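Local coordinates for protein naphthalene dioxygenase small subunit (Rhodococcus sp., PDB 2B1X) that forms the small (beta) subunit of naphthalene 1,2-dioxygenase, a Rieske non-heme iron oxygenase, and packs against the large subunit, at residues T130-L142 against K153-H166. Sequence-based numbering, arbitrary orientation.
Sequences TYDVLSGERTDVL and KRVVLLDQTTIMTH
The guanidinium of R138 lies flat on that of R154, planes 15° and centres 3.9 Å apart; R154 NH2 sits over the middle of R138, R138 NH1 toward the rim of R154. At R154's edge a side-on salt bridge grips D140, NE to OD1 at 2.8 Å and NH2 to OD2 at 2.7 Å. Both oxygens lie near the guanidinium plane, but the nitrogens come from above the carboxylate plane, turned 48° from it. R154 extends alongside D140, CG anti to the backbone N (chi1 171°), before a bend at chi3 turns the guanidinium. R138 NH1 salt-bridges the terminal carboxylate of M172 and R154 NH1 the side chain of E22; with D140 they probably offset the stacked like charges. An alanine at R154 is likely to leave D140 without its charged mate and R138 without its stacking partner. Backbone bonds such as T139 N to V155 O (2.9 Å) establish the antiparallel register. Beyond, S135 OG reaches the anti lone pair of D159 OD2 (2.8 Å), which also meets R96 of a second beta subunit. The hairpin belongs to the NTF2-like sheet: strand 132-145 lies between 112-124 and 148-158, 42-49 flanks the latter, and helix 10-27 packs on R138.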
# COMPACT_ATOMS: atom_id res chain seq x y z
N THR B 130 -7.20 4.83 -3.34
CA THR B 130 -6.18 3.93 -3.85
C THR B 130 -5.96 4.29 -5.32
O THR B 130 -6.77 5.02 -5.90
CB THR B 130 -6.61 2.42 -3.62
OG1 THR B 130 -5.56 1.56 -4.10
CG2 THR B 130 -7.73 2.05 -4.49
N TYR B 131 -4.89 3.77 -5.92
CA TYR B 131 -4.48 4.05 -7.28
C TYR B 131 -3.60 2.90 -7.78
O TYR B 131 -3.01 2.13 -6.98
CB TYR B 131 -3.67 5.37 -7.37
CG TYR B 131 -2.36 5.40 -6.60
CD1 TYR B 131 -1.14 5.23 -7.27
CD2 TYR B 131 -2.32 5.62 -5.24
CE1 TYR B 131 0.07 5.28 -6.61
CE2 TYR B 131 -1.10 5.67 -4.54
CZ TYR B 131 0.08 5.49 -5.22
OH TYR B 131 1.28 5.55 -4.56
N ASP B 132 -3.56 2.75 -9.09
CA ASP B 132 -2.74 1.76 -9.76
C ASP B 132 -1.67 2.50 -10.50
O ASP B 132 -1.88 3.64 -10.90
CB ASP B 132 -3.57 0.98 -10.80
CG ASP B 132 -4.70 0.21 -10.16
OD1 ASP B 132 -4.61 -0.04 -8.93
OD2 ASP B 132 -5.71 -0.17 -10.78
N VAL B 133 -0.53 1.84 -10.66
CA VAL B 133 0.53 2.30 -11.53
C VAL B 133 0.93 1.17 -12.47
O VAL B 133 1.22 0.06 -12.01
CB VAL B 133 1.76 2.73 -10.71
CG1 VAL B 133 2.95 3.02 -11.62
CG2 VAL B 133 1.44 3.98 -9.88
N LEU B 134 0.93 1.43 -13.77
CA LEU B 134 1.55 0.52 -14.73
C LEU B 134 2.84 1.17 -15.25
O LEU B 134 2.87 2.38 -15.50
CB LEU B 134 0.63 0.22 -15.90
CG LEU B 134 -0.68 -0.53 -15.59
CD1 LEU B 134 -1.31 -0.87 -16.91
CD2 LEU B 134 -0.37 -1.78 -14.80
N SER B 135 3.92 0.39 -15.31
CA SER B 135 5.19 0.91 -15.84
C SER B 135 5.63 0.03 -16.99
O SER B 135 5.43 -1.17 -16.95
CB SER B 135 6.27 0.88 -14.78
OG SER B 135 7.55 1.12 -15.39
N GLY B 136 6.26 0.59 -18.01
CA GLY B 136 6.68 -0.27 -19.13
C GLY B 136 7.40 0.48 -20.21
O GLY B 136 7.54 1.70 -20.16
N GLU B 137 7.83 -0.27 -21.22
CA GLU B 137 8.44 0.34 -22.36
C GLU B 137 7.60 0.11 -23.61
O GLU B 137 7.14 -1.00 -23.87
CB GLU B 137 9.87 -0.17 -22.55
CG GLU B 137 10.64 0.60 -23.60
CD GLU B 137 12.10 0.18 -23.67
OE1 GLU B 137 12.37 -0.99 -24.00
OE2 GLU B 137 12.98 1.04 -23.39
N ARG B 138 7.37 1.19 -24.36
CA ARG B 138 6.63 1.11 -25.62
C ARG B 138 7.63 1.24 -26.74
O ARG B 138 8.43 2.17 -26.75
CB ARG B 138 5.59 2.23 -25.74
CG ARG B 138 4.75 2.43 -24.48
CD ARG B 138 3.62 3.44 -24.71
NE ARG B 138 4.21 4.72 -25.09
CZ ARG B 138 3.53 5.83 -25.35
NH1 ARG B 138 2.21 5.85 -25.26
NH2 ARG B 138 4.20 6.93 -25.69
N THR B 139 7.59 0.26 -27.64
CA THR B 139 8.32 0.31 -28.88
C THR B 139 7.34 0.41 -30.03
O THR B 139 6.52 -0.49 -30.22
CB THR B 139 9.22 -0.95 -29.00
OG1 THR B 139 10.06 -1.01 -27.84
CG2 THR B 139 10.23 -0.82 -30.15
N ASP B 140 7.44 1.52 -30.79
CA ASP B 140 6.48 1.88 -31.84
C ASP B 140 7.15 1.96 -33.21
O ASP B 140 8.37 2.17 -33.34
CB ASP B 140 5.81 3.25 -31.60
CG ASP B 140 5.16 3.37 -30.23
OD1 ASP B 140 4.88 2.34 -29.55
OD2 ASP B 140 4.90 4.51 -29.73
N VAL B 141 6.34 1.76 -34.23
CA VAL B 141 6.71 2.15 -35.59
C VAL B 141 5.72 3.24 -35.99
O VAL B 141 4.51 3.03 -36.01
CB VAL B 141 6.68 0.95 -36.56
CG1 VAL B 141 7.02 1.38 -38.03
CG2 VAL B 141 7.66 -0.11 -36.06
N LEU B 142 6.27 4.42 -36.25
CA LEU B 142 5.49 5.55 -36.78
C LEU B 142 5.78 5.73 -38.27
O LEU B 142 6.92 5.58 -38.71
CB LEU B 142 5.85 6.82 -36.02
CG LEU B 142 4.99 7.28 -34.84
CD1 LEU B 142 4.21 6.16 -34.12
CD2 LEU B 142 5.83 8.10 -33.89
N LYS B 153 2.54 0.37 -35.55
CA LYS B 153 2.84 -0.71 -34.61
C LYS B 153 3.15 -0.16 -33.23
O LYS B 153 3.74 0.91 -33.10
CB LYS B 153 4.03 -1.55 -35.11
CG LYS B 153 4.28 -2.85 -34.34
CD LYS B 153 5.54 -3.57 -34.86
CE LYS B 153 6.01 -4.65 -33.91
NZ LYS B 153 5.18 -5.89 -34.01
N ARG B 154 2.74 -0.89 -32.20
CA ARG B 154 3.18 -0.62 -30.85
C ARG B 154 3.24 -1.92 -30.07
O ARG B 154 2.29 -2.73 -30.11
CB ARG B 154 2.25 0.37 -30.15
CG ARG B 154 2.56 0.50 -28.65
CD ARG B 154 1.87 1.67 -27.95
NE ARG B 154 2.47 2.94 -28.36
CZ ARG B 154 1.84 4.10 -28.33
NH1 ARG B 154 0.57 4.14 -27.95
NH2 ARG B 154 2.47 5.21 -28.70
N VAL B 155 4.36 -2.11 -29.37
CA VAL B 155 4.48 -3.18 -28.38
C VAL B 155 4.67 -2.53 -27.01
O VAL B 155 5.63 -1.76 -26.79
CB VAL B 155 5.71 -4.07 -28.70
CG1 VAL B 155 5.95 -5.13 -27.60
CG2 VAL B 155 5.63 -4.71 -30.08
N VAL B 156 3.77 -2.83 -26.06
CA VAL B 156 3.91 -2.32 -24.69
C VAL B 156 4.41 -3.46 -23.83
O VAL B 156 3.66 -4.38 -23.55
CB VAL B 156 2.59 -1.77 -24.10
CG1 VAL B 156 2.83 -1.11 -22.72
CG2 VAL B 156 1.94 -0.73 -25.04
N LEU B 157 5.69 -3.39 -23.47
CA LEU B 157 6.28 -4.35 -22.53
C LEU B 157 6.28 -3.83 -21.08
O LEU B 157 7.07 -2.96 -20.70
CB LEU B 157 7.72 -4.64 -22.94
CG LEU B 157 8.26 -6.04 -22.64
CD1 LEU B 157 7.30 -7.17 -23.03
CD2 LEU B 157 9.68 -6.25 -23.31
N LEU B 158 5.41 -4.39 -20.25
CA LEU B 158 5.29 -3.91 -18.87
C LEU B 158 6.37 -4.52 -17.99
O LEU B 158 6.74 -5.68 -18.19
CB LEU B 158 3.90 -4.20 -18.30
CG LEU B 158 2.73 -3.62 -19.13
CD1 LEU B 158 1.39 -4.26 -18.69
CD2 LEU B 158 2.66 -2.09 -18.95
N ASP B 159 6.85 -3.75 -17.02
CA ASP B 159 7.75 -4.23 -15.96
C ASP B 159 7.09 -5.03 -14.85
O ASP B 159 7.39 -4.84 -13.66
CB ASP B 159 8.50 -3.04 -15.38
CG ASP B 159 9.11 -2.20 -16.48
OD1 ASP B 159 9.76 -2.83 -17.36
OD2 ASP B 159 8.91 -0.97 -16.61
N GLN B 160 6.22 -5.93 -15.26
CA GLN B 160 5.40 -6.71 -14.35
C GLN B 160 5.21 -8.09 -14.96
O GLN B 160 5.24 -8.25 -16.21
CB GLN B 160 4.03 -6.04 -14.19
CG GLN B 160 4.07 -4.68 -13.50
CD GLN B 160 2.72 -3.97 -13.49
OE1 GLN B 160 1.67 -4.57 -13.77
NE2 GLN B 160 2.74 -2.68 -13.13
N THR B 161 4.97 -9.08 -14.13
CA THR B 161 4.52 -10.37 -14.69
C THR B 161 3.03 -10.48 -14.34
O THR B 161 2.19 -10.43 -15.23
CB THR B 161 5.38 -11.56 -14.13
OG1 THR B 161 5.42 -11.50 -12.70
CG2 THR B 161 6.88 -11.41 -14.54
N THR B 162 2.70 -10.60 -13.07
CA THR B 162 1.32 -10.41 -12.57
C THR B 162 0.95 -8.92 -12.72
O THR B 162 1.64 -8.08 -12.20
CB THR B 162 1.25 -10.85 -11.09
OG1 THR B 162 1.60 -12.24 -11.01
CG2 THR B 162 -0.23 -10.82 -10.55
N ILE B 163 -0.08 -8.61 -13.50
CA ILE B 163 -0.43 -7.21 -13.75
C ILE B 163 -1.16 -6.60 -12.55
O ILE B 163 -2.05 -7.22 -11.92
CB ILE B 163 -1.25 -7.07 -15.09
CG1 ILE B 163 -0.56 -7.78 -16.25
CG2 ILE B 163 -1.65 -5.59 -15.40
CD1 ILE B 163 0.91 -7.32 -16.49
N MET B 164 -0.75 -5.38 -12.20
CA MET B 164 -1.26 -4.75 -10.99
C MET B 164 -2.34 -3.67 -11.26
O MET B 164 -2.28 -2.55 -10.75
CB MET B 164 -0.12 -4.28 -10.13
CG MET B 164 0.64 -5.50 -9.57
SD MET B 164 2.00 -5.07 -8.51
CE MET B 164 3.25 -4.81 -9.69
N THR B 165 -3.33 -4.06 -12.05
CA THR B 165 -4.58 -3.30 -12.21
C THR B 165 -5.65 -4.30 -12.59
O THR B 165 -5.33 -5.42 -13.05
CB THR B 165 -4.42 -2.12 -13.19
OG1 THR B 165 -5.57 -1.29 -13.10
CG2 THR B 165 -4.32 -2.59 -14.62
N HIS B 166 -6.92 -3.94 -12.38
CA HIS B 166 -8.01 -4.93 -12.44
C HIS B 166 -8.51 -5.23 -13.87
O HIS B 166 -9.27 -6.17 -14.07
CB HIS B 166 -9.18 -4.51 -11.54
CG HIS B 166 -9.76 -3.18 -11.91
ND1 HIS B 166 -9.19 -2.00 -11.50
CD2 HIS B 166 -10.76 -2.85 -12.76
CE1 HIS B 166 -9.84 -0.99 -12.05
NE2 HIS B 166 -10.83 -1.47 -12.78
O HOH W 1 -7.18 -2.02 -9.28
O HOH W 2 -0.47 -0.77 -9.38